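Putative periplasmic protein (Bacteroides eggerthii, PDB 4HBR) is of unknown function but is a PF11396 (DUF2874) family protein, probably periplasmic, built as two successive units of a helix and four antiparallel strands. Local coordinates at residues Tyr16-Ile22 with Asp34-Asn38; Asp27-Val32 with Val44-Pro48; Met54-Glu60 with Asn85-Phe91. Residue numbers count along the deposited sequence, not the author numbering.

Overall arrangement
All three interactions belong to one antiparallel sheet. Interaction 1, a surface contact, sets the loop after helix 6-15 against the end of strand 30-37 with apolar side chains and water-bridged backbones. Interaction 2 is partly buried and pairs the other end of strand 30-37 with strand 40-46. Interaction 3 has half of its touching residues buried; its centre lies about 3 Å from the chain centre. There strand 52-58 meets strand 82-90, joining the two helix-plus-four-strand units. Direct backbone hydrogen bonds define interactions 2 and 3 instead. Interactions 2 and 3 touch through W45 N and M54 O, 2.8 Å apart, a probable hydrogen bond. V44 packs on Y16 and F35, linking interactions 1 and 2.

Interaction 1: residues Tyr16-Ile22 with Asp34-Asn38; sequences YPTAAGI and DFVMN
Residues 16-22 form the loop between helix 6-15 and strand 23-27, and 34-37 end strand 30-37. The contact sets this helix-to-strand connection of the first helix-plus-four-strand unit against the sheet. Y16 leaves the helical conformation and starts a type I beta turn to A19; A19 N hydrogen-bonds to Y16 O at 3.2 Å. I22 and F35 have the closest CA atoms, 5.0 Å apart. Waters bridge the backbones. Water 1 joins A20 N (2.8 Å) to V36 O (2.7 Å), and water 2 joins A20 O (2.6 Å) to V36 N (2.8 Å). Water 3 donates to G21 O (2.8 Å) and D34 O (3.1 Å). F35 (chi1 p) turns its ring edge to the face of Y16 (chi1 m), centroids 5.2 Å apart and planes at 59°. A19 CB makes a CH-pi contact, 4.1 Å from the F35 centroid. Selenomethionine M37 (t, p, p) places CE 3.8 Å from Y16 CB and 3.7 Å from A19 CB, and its SE lies 3.6 Å from T18 OG1.

Interaction 2: residues Asp27-Val32 with Val44-Pro48; sequences DKAYYV and VWFTP
V32 and W45 form the apolar centre. V32 (chi1 t) places CG2 over the five-membered ring of W45 (chi1 m, chi2 -110°), a CH-pi contact 3.6 Å from the centroid and 19° off the normal. Y30 CB lies 3.8 Å from W45 CD1, at the edge of the indole. On the opposite face of the sheet Y31 and F46, both chi1 m, sit side by side with their CB atoms 4.5 Å apart. F46 packs there on V8, L12 and M15 of helix 6-15. Farther out, Y31 CE2 approaches P48 CA at 3.9 Å, and Y30 CE1 lies 4.0 Å from T47 CG2.

The backbone is the antiparallel hairpin of strands 30-37 and 40-46. The short segments 30-32 and 44-46 run at 150°, with axes 4.5 Å apart. Y31 and F46 are a hydrogen-bonded pair: Y31 N to F46 O is 2.9 Å and F46 N to Y31 O is 2.8 Å. V32 and W45 are a non-hydrogen-bonded pair, CA atoms 4.6 Å apart. A type II' turn from D27 to Y30 links strands 23-27 and 30-37. It is closed by two hydrogen bonds, D27 N to Y30 O (2.8 Å) and Y30 N to D27 O (2.9 Å).

At the polar edge W45 NE1 donates to D27 OD2 at 2.9 Å, almost linearly (175°). The same oxygen accepts the backbone N of A136. The indole thus reaches over V32, and the buried D27 carboxylate ties strand 23-27, beyond strand 30-37, to strand 40-46 and to the start of helix 136-139.

Interaction 3: residues Met54-Glu60 with Asn85-Phe91; sequences MKQTDWE and NVTWVQF
This is the central antiparallel ladder of the eight-stranded sheet, where the last strand of the first helix-plus-four-strand unit meets the first strand of the second. Segments 54-58 and 85-90 run at 154°, with axes 4.5 Å apart. K55-Q90 and T57-W88 are hydrogen-bonded pairs. K55 N to Q90 O is 2.9 Å and Q90 N to K55 O is 2.8 Å. T57 N to W88 O is 3.0 Å and W88 N to T57 O is 2.9 Å. Q56-V89 and D58-T87 are the non-hydrogen-bonded pairs. Beyond them V86 O accepts E60 N at 3.0 Å and, weakly, W59 N at 2.8 Å.

On the face of T57 and W88, W59 (chi1 m) and W88 (chi1 t) form an offset stack. The W59 six-membered and W88 five-membered centroids are 4.5 Å apart, with planes at 19°. Water 4 joins T57 OG1 (3.0 Å), W88 O (2.9 Å) and Q90 NE2 (2.8 Å). On the other face T87 OG1 donates to D58 OD1 at 2.9 Å. Selenomethionine M54 brings SE 3.8 Å from F91 CE1, a Met-aromatic contact, and 3.7 Å from V89 CG1.

R43 of strand 40-46 makes a salt bridge to D58, and F139 of helix 136-139 covers M54, Q56, V89 and F91. Strands 40-46 and 97-104 flank the pair.

Interaction 1: residues Tyr16-Ile22 with Asp34-Asn38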
loop_
_atom_site.group_PDB
_atom_site.type_symbol
_atom_site.label_atom_id
_atom_site.label_comp_id
_atom_site.label_asym_id
_atom_site.label_seq_id
_atom_site.Cartn_x
_atom_site.Cartn_y
_atom_site.Cartn_z
ATOM N N TYR A 16 -5.108 11.383 11.998
ATOM C CA TYR A 16 -6.100 11.783 10.999
ATOM C C TYR A 16 -7.397 12.190 11.671
ATOM O O TYR A 16 -8.351 11.406 11.702
ATOM C CB TYR A 16 -6.350 10.668 9.981
ATOM C CG TYR A 16 -5.096 10.156 9.309
ATOM C CD1 TYR A 16 -4.369 9.105 9.853
ATOM C CD2 TYR A 16 -4.700 10.646 8.067
ATOM C CE1 TYR A 16 -3.220 8.626 9.236
ATOM C CE2 TYR A 16 -3.564 10.157 7.427
ATOM C CZ TYR A 16 -2.805 9.181 8.038
ATOM O OH TYR A 16 -1.711 8.705 7.385
ATOM N N PRO A 17 -7.472 13.428 12.202
ATOM C CA PRO A 17 -8.714 13.869 12.875
ATOM C C PRO A 17 -9.959 13.915 11.974
ATOM O O PRO A 17 -11.076 13.797 12.477
ATOM C CB PRO A 17 -8.373 15.270 13.383
ATOM C CG PRO A 17 -6.931 15.415 13.283
ATOM C CD PRO A 17 -6.429 14.471 12.248
ATOM N N THR A 18 -9.775 14.100 10.659
ATOM C CA THR A 18 -10.891 14.209 9.715
ATOM C C THR A 18 -11.343 12.842 9.186
ATOM O O THR A 18 -12.353 12.791 8.476
ATOM C CB THR A 18 -10.563 15.164 8.531
ATOM O OG1 THR A 18 -9.617 14.545 7.650
ATOM C CG2 THR A 18 -10.073 16.531 8.986
ATOM N N ALA A 19 -10.624 11.748 9.528
ATOM C CA ALA A 19 -10.954 10.390 9.076
ATOM C C ALA A 19 -12.325 9.970 9.577
ATOM O O ALA A 19 -12.622 10.080 10.775
ATOM C CB ALA A 19 -9.899 9.395 9.537
ATOM N N ALA A 20 -13.165 9.533 8.635
ATOM C CA ALA A 20 -14.542 9.107 8.899
ATOM C C ALA A 20 -14.839 7.807 8.174
ATOM O O ALA A 20 -14.198 7.511 7.157
ATOM C CB ALA A 20 -15.519 10.188 8.457
ATOM N N GLY A 21 -15.812 7.056 8.700
ATOM C CA GLY A 21 -16.238 5.765 8.169
ATOM C C GLY A 21 -15.100 4.770 8.158
ATOM O O GLY A 21 -14.844 4.116 7.139
ATOM N N ILE A 22 -14.374 4.704 9.283
ATOM C CA ILE A 22 -13.218 3.841 9.450
ATOM C C ILE A 22 -13.691 2.394 9.651
ATOM O O ILE A 22 -14.576 2.124 10.468
ATOM C CB ILE A 22 -12.313 4.347 10.624
ATOM C CG1 ILE A 22 -11.882 5.802 10.403
ATOM C CG2 ILE A 22 -11.081 3.431 10.827
ATOM C CD1 ILE A 22 -11.611 6.564 11.652
ATOM N N ASP A 34 -8.948 1.276 7.799
ATOM C CA ASP A 34 -9.235 1.474 6.379
ATOM C C ASP A 34 -10.252 2.621 6.246
ATOM O O ASP A 34 -11.324 2.557 6.847
ATOM C CB ASP A 34 -9.760 0.146 5.788
ATOM C CG ASP A 34 -10.130 0.198 4.323
ATOM O OD1 ASP A 34 -11.293 0.562 4.014
ATOM O OD2 ASP A 34 -9.291 -0.192 3.490
ATOM N N PHE A 35 -9.889 3.698 5.511
ATOM C CA PHE A 35 -10.721 4.912 5.302
ATOM C C PHE A 35 -10.250 5.678 4.062
ATOM O O PHE A 35 -9.198 5.364 3.508
ATOM C CB PHE A 35 -10.675 5.842 6.545
ATOM C CG PHE A 35 -9.277 6.207 6.996
ATOM C CD1 PHE A 35 -8.516 5.318 7.761
ATOM C CD2 PHE A 35 -8.697 7.413 6.612
ATOM C CE1 PHE A 35 -7.199 5.622 8.118
ATOM C CE2 PHE A 35 -7.373 7.715 6.972
ATOM C CZ PHE A 35 -6.645 6.824 7.740
ATOM N N VAL A 36 -11.006 6.707 3.657
ATOM C CA VAL A 36 -10.689 7.574 2.518
ATOM C C VAL A 36 -10.124 8.899 3.067
ATOM O O VAL A 36 -10.712 9.518 3.961
ATOM C CB VAL A 36 -11.927 7.788 1.595
ATOM C CG1 VAL A 36 -11.613 8.745 0.444
ATOM C CG2 VAL A 36 -12.445 6.454 1.059
HETATM N N MSE A 37 -8.957 9.285 2.563
HETATM C CA MSE A 37 -8.237 10.501 2.949
HETATM C C MSE A 37 -7.832 11.251 1.689
HETATM O O MSE A 37 -7.092 10.707 0.876
HETATM C CB MSE A 37 -7.000 10.129 3.822
HETATM C CG MSE A 37 -6.358 11.312 4.553
HETATM SE SE MSE A 37 -7.608 12.510 5.455
HETATM C CE MSE A 37 -8.305 11.287 6.807
ATOM N N ASN A 38 -8.353 12.461 1.492
ATOM C CA ASN A 38 -8.038 13.323 0.325
ATOM C C ASN A 38 -8.383 12.626 -1.020
ATOM O O ASN A 38 -7.645 12.776 -2.001
ATOM C CB ASN A 38 -6.524 13.736 0.338
ATOM C CG ASN A 38 -6.053 14.437 1.596
ATOM O OD1 ASN A 38 -6.604 15.460 2.013
ATOM N ND2 ASN A 38 -5.008 13.907 2.214
HETATM O O HOH W 1 -12.447 9.855 5.939
HETATM O O HOH W 2 -13.566 6.654 4.769
HETATM O O HOH W 3 -13.771 2.878 4.921
#

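Interaction 2: residues Asp27-Val32 with Val44-Pro48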
loop_
_atom_site.group_PDB
_atom_site.type_symbol
_atom_site.label_atom_id
_atom_site.label_comp_id
_atom_site.label_asym_id
_atom_site.label_seq_id
_atom_site.Cartn_x
_atom_site.Cartn_y
_atom_site.Cartn_z
ATOM N N ASP A 27 -4.647 -7.963 10.736
ATOM C CA ASP A 27 -3.691 -8.498 9.764
ATOM C C ASP A 27 -2.508 -8.974 10.579
ATOM O O ASP A 27 -1.704 -8.155 11.028
ATOM C CB ASP A 27 -3.307 -7.441 8.693
ATOM C CG ASP A 27 -2.322 -7.892 7.616
ATOM O OD1 ASP A 27 -2.105 -9.121 7.475
ATOM O OD2 ASP A 27 -1.792 -7.027 6.904
ATOM N N LYS A 28 -2.458 -10.292 10.844
ATOM C CA LYS A 28 -1.453 -10.974 11.677
ATOM C C LYS A 28 -1.590 -10.380 13.108
ATOM O O LYS A 28 -2.705 -10.403 13.634
ATOM C CB LYS A 28 -0.021 -10.879 11.086
ATOM C CG LYS A 28 0.092 -11.236 9.605
ATOM C CD LYS A 28 0.782 -12.547 9.384
ATOM C CE LYS A 28 0.854 -12.883 7.911
ATOM N NZ LYS A 28 -0.480 -13.225 7.323
ATOM N N ALA A 29 -0.535 -9.811 13.726
ATOM C CA ALA A 29 -0.732 -9.216 15.065
ATOM C C ALA A 29 -1.047 -7.698 14.987
ATOM O O ALA A 29 -1.029 -6.997 16.003
ATOM C CB ALA A 29 0.481 -9.456 15.941
ATOM N N TYR A 30 -1.380 -7.205 13.794
ATOM C CA TYR A 30 -1.697 -5.787 13.634
ATOM C C TYR A 30 -3.180 -5.502 13.466
ATOM O O TYR A 30 -3.904 -6.317 12.903
ATOM C CB TYR A 30 -0.939 -5.199 12.425
ATOM C CG TYR A 30 0.554 -5.442 12.501
ATOM C CD1 TYR A 30 1.365 -4.657 13.314
ATOM C CD2 TYR A 30 1.149 -6.501 11.812
ATOM C CE1 TYR A 30 2.730 -4.913 13.435
ATOM C CE2 TYR A 30 2.521 -6.752 11.908
ATOM C CZ TYR A 30 3.309 -5.945 12.709
ATOM O OH TYR A 30 4.664 -6.152 12.790
ATOM N N TYR A 31 -3.604 -4.312 13.930
ATOM C CA TYR A 31 -4.938 -3.728 13.714
ATOM C C TYR A 31 -4.811 -2.802 12.518
ATOM O O TYR A 31 -3.854 -2.039 12.459
ATOM C CB TYR A 31 -5.470 -2.984 14.957
ATOM C CG TYR A 31 -5.772 -3.910 16.113
ATOM C CD1 TYR A 31 -6.958 -4.639 16.158
ATOM C CD2 TYR A 31 -4.866 -4.074 17.154
ATOM C CE1 TYR A 31 -7.238 -5.504 17.216
ATOM C CE2 TYR A 31 -5.131 -4.938 18.216
ATOM C CZ TYR A 31 -6.324 -5.648 18.247
ATOM O OH TYR A 31 -6.600 -6.491 19.299
ATOM N N VAL A 32 -5.722 -2.906 11.537
ATOM C CA VAL A 32 -5.658 -2.092 10.323
ATOM C C VAL A 32 -6.890 -1.199 10.192
ATOM O O VAL A 32 -8.028 -1.682 10.188
ATOM C CB VAL A 32 -5.461 -2.929 9.037
ATOM C CG1 VAL A 32 -5.134 -2.036 7.841
ATOM C CG2 VAL A 32 -4.393 -4.002 9.224
ATOM N N VAL A 44 -3.847 2.064 7.629
ATOM C CA VAL A 44 -2.826 2.320 8.659
ATOM C C VAL A 44 -2.775 1.104 9.579
ATOM O O VAL A 44 -3.811 0.703 10.100
ATOM C CB VAL A 44 -3.052 3.660 9.455
ATOM C CG1 VAL A 44 -1.861 3.976 10.369
ATOM C CG2 VAL A 44 -3.291 4.825 8.514
ATOM N N TRP A 45 -1.572 0.513 9.756
ATOM C CA TRP A 45 -1.315 -0.664 10.612
ATOM C C TRP A 45 -0.843 -0.210 11.977
ATOM O O TRP A 45 0.005 0.676 12.076
ATOM C CB TRP A 45 -0.253 -1.594 9.990
ATOM C CG TRP A 45 -0.740 -2.480 8.884
ATOM C CD1 TRP A 45 -0.895 -3.837 8.931
ATOM C CD2 TRP A 45 -1.132 -2.076 7.562
ATOM N NE1 TRP A 45 -1.323 -4.308 7.711
ATOM C CE2 TRP A 45 -1.495 -3.248 6.857
ATOM C CE3 TRP A 45 -1.142 -0.842 6.881
ATOM C CZ2 TRP A 45 -1.921 -3.218 5.522
ATOM C CZ3 TRP A 45 -1.511 -0.822 5.546
ATOM C CH2 TRP A 45 -1.923 -1.994 4.887
ATOM N N PHE A 46 -1.356 -0.846 13.017
ATOM C CA PHE A 46 -1.022 -0.559 14.410
ATOM C C PHE A 46 -0.682 -1.811 15.181
ATOM O O PHE A 46 -1.333 -2.842 14.992
ATOM C CB PHE A 46 -2.222 0.119 15.119
ATOM C CG PHE A 46 -2.535 1.525 14.680
ATOM C CD1 PHE A 46 -1.939 2.613 15.305
ATOM C CD2 PHE A 46 -3.450 1.767 13.654
ATOM C CE1 PHE A 46 -2.222 3.918 14.888
ATOM C CE2 PHE A 46 -3.749 3.078 13.249
ATOM C CZ PHE A 46 -3.114 4.141 13.853
ATOM N N THR A 47 0.276 -1.709 16.114
ATOM C CA THR A 47 0.554 -2.782 17.073
ATOM C C THR A 47 -0.562 -2.713 18.134
ATOM O O THR A 47 -1.167 -1.638 18.284
ATOM C CB THR A 47 1.944 -2.644 17.720
ATOM O OG1 THR A 47 1.994 -1.464 18.516
ATOM C CG2 THR A 47 3.084 -2.692 16.721
ATOM N N PRO A 48 -0.820 -3.776 18.939
ATOM C CA PRO A 48 -1.853 -3.660 19.987
ATOM C C PRO A 48 -1.552 -2.553 21.023
ATOM O O PRO A 48 -2.479 -2.097 21.707
ATOM C CB PRO A 48 -1.851 -5.052 20.627
ATOM C CG PRO A 48 -1.335 -5.955 19.550
ATOM C CD PRO A 48 -0.255 -5.142 18.909
#

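Interaction 3: residues Met54-Glu60 with Asn85-Phe91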
loop_
_atom_site.group_PDB
_atom_site.type_symbol
_atom_site.label_atom_id
_atom_site.label_comp_id
_atom_site.label_asym_id
_atom_site.label_seq_id
_atom_site.Cartn_x
_atom_site.Cartn_y
_atom_site.Cartn_z
HETATM N N MSE A 54 2.903 1.094 9.685
HETATM C CA MSE A 54 2.811 1.216 8.241
HETATM C C MSE A 54 1.581 2.012 7.833
HETATM O O MSE A 54 0.526 1.908 8.454
HETATM C CB MSE A 54 2.797 -0.174 7.564
HETATM C CG MSE A 54 2.710 -0.111 6.027
HETATM SE SE MSE A 54 3.115 -1.764 5.125
HETATM C CE MSE A 54 1.757 -2.922 5.747
ATOM N N LYS A 55 1.732 2.781 6.756
ATOM C CA LYS A 55 0.679 3.549 6.094
ATOM C C LYS A 55 0.685 3.168 4.626
ATOM O O LYS A 55 1.768 2.983 4.055
ATOM C CB LYS A 55 0.930 5.061 6.205
ATOM C CG LYS A 55 0.696 5.715 7.525
ATOM C CD LYS A 55 1.149 7.171 7.426
ATOM C CE LYS A 55 1.123 7.881 8.764
ATOM N NZ LYS A 55 1.703 9.257 8.679
ATOM N N GLN A 56 -0.499 3.099 4.001
ATOM C CA GLN A 56 -0.629 2.854 2.566
ATOM C C GLN A 56 -1.652 3.804 1.982
ATOM O O GLN A 56 -2.725 3.988 2.567
ATOM C CB GLN A 56 -0.989 1.397 2.258
ATOM C CG GLN A 56 0.179 0.441 2.473
ATOM C CD GLN A 56 -0.126 -0.972 2.095
ATOM O OE1 GLN A 56 -1.179 -1.295 1.528
ATOM N NE2 GLN A 56 0.783 -1.854 2.451
ATOM N N THR A 57 -1.295 4.455 0.853
ATOM C CA THR A 57 -2.137 5.404 0.102
ATOM C C THR A 57 -2.299 4.848 -1.305
ATOM O O THR A 57 -1.297 4.725 -2.019
ATOM C CB THR A 57 -1.500 6.816 0.116
ATOM O OG1 THR A 57 -1.408 7.267 1.462
ATOM C CG2 THR A 57 -2.263 7.841 -0.705
ATOM N N ASP A 58 -3.544 4.488 -1.704
ATOM C CA ASP A 58 -3.776 3.979 -3.050
ATOM C C ASP A 58 -3.926 5.139 -3.994
ATOM O O ASP A 58 -5.000 5.706 -4.130
ATOM C CB ASP A 58 -4.983 3.030 -3.138
ATOM C CG ASP A 58 -4.780 1.671 -2.499
ATOM O OD1 ASP A 58 -3.609 1.305 -2.229
ATOM O OD2 ASP A 58 -5.786 0.962 -2.295
ATOM N N TRP A 59 -2.822 5.508 -4.619
ATOM C CA TRP A 59 -2.720 6.558 -5.624
ATOM C C TRP A 59 -3.456 6.123 -6.888
ATOM O O TRP A 59 -3.967 6.973 -7.608
ATOM C CB TRP A 59 -1.235 6.788 -5.932
ATOM C CG TRP A 59 -0.493 7.674 -4.977
ATOM C CD1 TRP A 59 -1.020 8.668 -4.197
ATOM C CD2 TRP A 59 0.941 7.813 -4.890
ATOM N NE1 TRP A 59 -0.007 9.369 -3.574
ATOM C CE2 TRP A 59 1.206 8.872 -3.986
ATOM C CE3 TRP A 59 2.028 7.108 -5.454
ATOM C CZ2 TRP A 59 2.503 9.260 -3.646
ATOM C CZ3 TRP A 59 3.319 7.483 -5.110
ATOM C CH2 TRP A 59 3.550 8.565 -4.239
ATOM N N GLU A 60 -3.475 4.783 -7.165
ATOM C CA GLU A 60 -4.148 4.072 -8.261
ATOM C C GLU A 60 -3.519 4.281 -9.650
ATOM O O GLU A 60 -3.478 3.328 -10.432
ATOM C CB GLU A 60 -5.649 4.438 -8.327
ATOM C CG GLU A 60 -6.435 3.903 -7.138
ATOM C CD GLU A 60 -7.917 4.220 -7.072
ATOM O OE1 GLU A 60 -8.435 4.936 -7.960
ATOM O OE2 GLU A 60 -8.560 3.749 -6.106
ATOM N N ASN A 85 -3.256 -1.011 -9.786
ATOM C CA ASN A 85 -3.131 -0.248 -8.550
ATOM C C ASN A 85 -1.726 0.319 -8.401
ATOM O O ASN A 85 -0.765 -0.218 -8.948
ATOM C CB ASN A 85 -3.463 -1.126 -7.322
ATOM C CG ASN A 85 -3.946 -0.348 -6.108
ATOM O OD1 ASN A 85 -4.157 0.874 -6.152
ATOM N ND2 ASN A 85 -4.126 -1.045 -4.993
ATOM N N VAL A 86 -1.628 1.428 -7.672
ATOM C CA VAL A 86 -0.394 2.138 -7.349
ATOM C C VAL A 86 -0.525 2.551 -5.900
ATOM O O VAL A 86 -1.453 3.280 -5.552
ATOM C CB VAL A 86 -0.083 3.340 -8.285
ATOM C CG1 VAL A 86 1.187 4.052 -7.823
ATOM C CG2 VAL A 86 0.045 2.916 -9.740
ATOM N N THR A 87 0.380 2.081 -5.056
ATOM C CA THR A 87 0.336 2.343 -3.619
ATOM C C THR A 87 1.621 3.004 -3.119
ATOM O O THR A 87 2.719 2.549 -3.436
ATOM C CB THR A 87 0.073 1.022 -2.864
ATOM O OG1 THR A 87 -1.078 0.377 -3.419
ATOM C CG2 THR A 87 -0.126 1.221 -1.364
ATOM N N TRP A 88 1.476 4.053 -2.303
ATOM C CA TRP A 88 2.606 4.708 -1.638
ATOM C C TRP A 88 2.623 4.138 -0.240
ATOM O O TRP A 88 1.636 4.250 0.493
ATOM C CB TRP A 88 2.430 6.206 -1.679
ATOM C CG TRP A 88 3.461 7.049 -0.992
ATOM C CD1 TRP A 88 3.207 7.975 -0.029
ATOM C CD2 TRP A 88 4.826 7.276 -1.415
ATOM N NE1 TRP A 88 4.334 8.729 0.219
ATOM C CE2 TRP A 88 5.334 8.339 -0.632
ATOM C CE3 TRP A 88 5.686 6.653 -2.351
ATOM C CZ2 TRP A 88 6.619 8.867 -0.821
ATOM C CZ3 TRP A 88 6.977 7.154 -2.511
ATOM C CH2 TRP A 88 7.419 8.263 -1.773
ATOM N N VAL A 89 3.692 3.409 0.070
ATOM C CA VAL A 89 3.845 2.678 1.322
ATOM C C VAL A 89 4.816 3.421 2.187
ATOM O O VAL A 89 5.942 3.686 1.757
ATOM C CB VAL A 89 4.274 1.195 1.106
ATOM C CG1 VAL A 89 4.260 0.426 2.427
ATOM C CG2 VAL A 89 3.391 0.495 0.070
ATOM N N GLN A 90 4.387 3.752 3.412
ATOM C CA GLN A 90 5.234 4.514 4.335
ATOM C C GLN A 90 5.388 3.830 5.662
ATOM O O GLN A 90 4.550 3.024 6.065
ATOM C CB GLN A 90 4.701 5.924 4.563
ATOM C CG GLN A 90 4.727 6.784 3.313
ATOM C CD GLN A 90 4.172 8.128 3.663
ATOM O OE1 GLN A 90 4.884 9.017 4.140
ATOM N NE2 GLN A 90 2.859 8.249 3.578
ATOM N N PHE A 91 6.453 4.222 6.370
ATOM C CA PHE A 91 6.838 3.636 7.642
ATOM C C PHE A 91 7.373 4.686 8.596
ATOM O O PHE A 91 7.883 5.713 8.117
ATOM C CB PHE A 91 7.946 2.609 7.388
ATOM C CG PHE A 91 7.659 1.597 6.312
ATOM C CD1 PHE A 91 6.909 0.452 6.596
ATOM C CD2 PHE A 91 8.160 1.771 5.015
ATOM C CE1 PHE A 91 6.673 -0.512 5.613
ATOM C CE2 PHE A 91 7.930 0.808 4.037
ATOM C CZ PHE A 91 7.198 -0.335 4.346
HETATM O O HOH W 4 1.172 6.248 2.543
#